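PDB 4AC1: endo-n-acetyl-beta-d-glucosaminidase, which cleaves within the chitobiose core of N-linked glycans as a family 18 endo-beta-N-acetylglucosaminidase, and is responsible for deglycosylating the cellulases of Hypocrea jecorina. Local coordinates for residues F41-N44 and V48-L51. Residues are numbered along the deposited sequence; the frame is centred on the assembly and turned at random.
Sequences FHIN and VVHL. With ZN (zinc ion), chain N; ZN (zinc ion), chain L.
His42 and His50 pair in a short beta hairpin in which strand 50-51 folds back antiparallel on the end of strand 35-42, one of the parallel strands of the GH18 (beta/alpha)8 barrel. His50 ND1 donates to Val48 O at 2.9 Å, the acceptor lying in the imidazole plane, which fixes the ring's rotation. With CG1 of Val49 anti to its backbone N (chi1 168°), that methyl meets the edge of the Phe41 ring at CD1. Val49 CG2 lies 3.6 Å from Ile43 CD1. His50 makes both backbone hydrogen bonds with His42, the shorter from His42 N to His50 O at 2.8 Å. ND1 donating leaves His50 NE2 to bind zinc, modelled at two positions too close together to be filled at once; the ion of chain L is 2.1 Å from NE2 and otherwise bound by waters. Leu51 joins Phe41 on the opposite face of the hairpin from the histidines, beside Trp65 of helix 62-73. An alanine in place of Phe41 would remove the ring and is likely to open a gap between Val49 CG1 and Leu51 CD1. Leu51 CD1 sits 4.0 Å from the centroid of the Phe41 ring, a CH-pi contact only 10° off the ring normal.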
# COMPACT_ATOMS: atom_id res chain seq x y z
N PHE A 41 1.17 -9.50 4.64
CA PHE A 41 1.29 -10.08 5.97
C PHE A 41 -0.10 -10.44 6.50
O PHE A 41 -1.09 -9.75 6.21
CB PHE A 41 2.02 -9.12 6.93
CG PHE A 41 3.50 -9.00 6.66
CD1 PHE A 41 4.41 -9.86 7.27
CD2 PHE A 41 3.99 -8.03 5.79
CE1 PHE A 41 5.78 -9.75 7.04
CE2 PHE A 41 5.37 -7.92 5.54
CZ PHE A 41 6.26 -8.78 6.17
N HIS A 42 -0.16 -11.54 7.24
CA HIS A 42 -1.39 -12.10 7.80
C HIS A 42 -1.19 -12.40 9.27
O HIS A 42 -0.24 -13.10 9.65
CB HIS A 42 -1.75 -13.41 7.10
CG HIS A 42 -1.88 -13.29 5.62
ND1 HIS A 42 -2.78 -12.44 5.02
CD2 HIS A 42 -1.24 -13.93 4.61
CE1 HIS A 42 -2.67 -12.54 3.71
NE2 HIS A 42 -1.75 -13.44 3.43
N ILE A 43 -2.08 -11.86 10.10
CA ILE A 43 -2.15 -12.19 11.52
C ILE A 43 -3.12 -13.35 11.67
O ILE A 43 -4.27 -13.28 11.23
CB ILE A 43 -2.62 -10.98 12.38
CG1 ILE A 43 -1.82 -9.71 12.06
CG2 ILE A 43 -2.63 -11.32 13.88
CD1 ILE A 43 -0.38 -9.74 12.46
N ASN A 44 -2.64 -14.44 12.26
CA ASN A 44 -3.42 -15.68 12.36
C ASN A 44 -3.76 -16.02 13.80
O ASN A 44 -2.86 -16.21 14.60
CB ASN A 44 -2.63 -16.83 11.74
CG ASN A 44 -2.26 -16.56 10.29
OD1 ASN A 44 -1.08 -16.47 9.95
ND2 ASN A 44 -3.27 -16.39 9.44
N VAL A 48 1.34 -17.87 13.95
CA VAL A 48 2.37 -16.84 13.82
C VAL A 48 2.08 -16.03 12.57
O VAL A 48 1.39 -16.49 11.66
CB VAL A 48 3.83 -17.43 13.75
CG1 VAL A 48 4.16 -18.19 15.04
CG2 VAL A 48 4.01 -18.32 12.51
N VAL A 49 2.64 -14.82 12.53
CA VAL A 49 2.52 -13.99 11.35
C VAL A 49 3.06 -14.74 10.12
O VAL A 49 4.10 -15.40 10.19
CB VAL A 49 3.27 -12.67 11.54
CG1 VAL A 49 3.43 -11.89 10.22
CG2 VAL A 49 2.60 -11.84 12.60
N HIS A 50 2.29 -14.69 9.03
CA HIS A 50 2.74 -15.18 7.75
C HIS A 50 2.88 -14.02 6.77
O HIS A 50 2.14 -13.03 6.85
CB HIS A 50 1.72 -16.17 7.19
CG HIS A 50 1.84 -17.55 7.78
ND1 HIS A 50 1.75 -17.79 9.13
CD2 HIS A 50 2.04 -18.75 7.19
CE1 HIS A 50 1.89 -19.09 9.35
NE2 HIS A 50 2.06 -19.69 8.19
N LEU A 51 3.85 -14.14 5.86
CA LEU A 51 3.89 -13.33 4.65
C LEU A 51 3.38 -14.26 3.57
O LEU A 51 4.06 -15.22 3.20
CB LEU A 51 5.32 -12.86 4.38
CG LEU A 51 5.53 -12.11 3.06
CD1 LEU A 51 4.58 -10.89 2.95
CD2 LEU A 51 6.99 -11.67 2.93
ZN ZN N . 1.49 -21.89 7.55
ZN ZN L . 2.35 -21.74 8.10
O HOH W 1 1.90 -23.84 7.95
O HOH W 2 3.37 -21.72 6.47
O HOH W 3 3.54 -22.28 9.63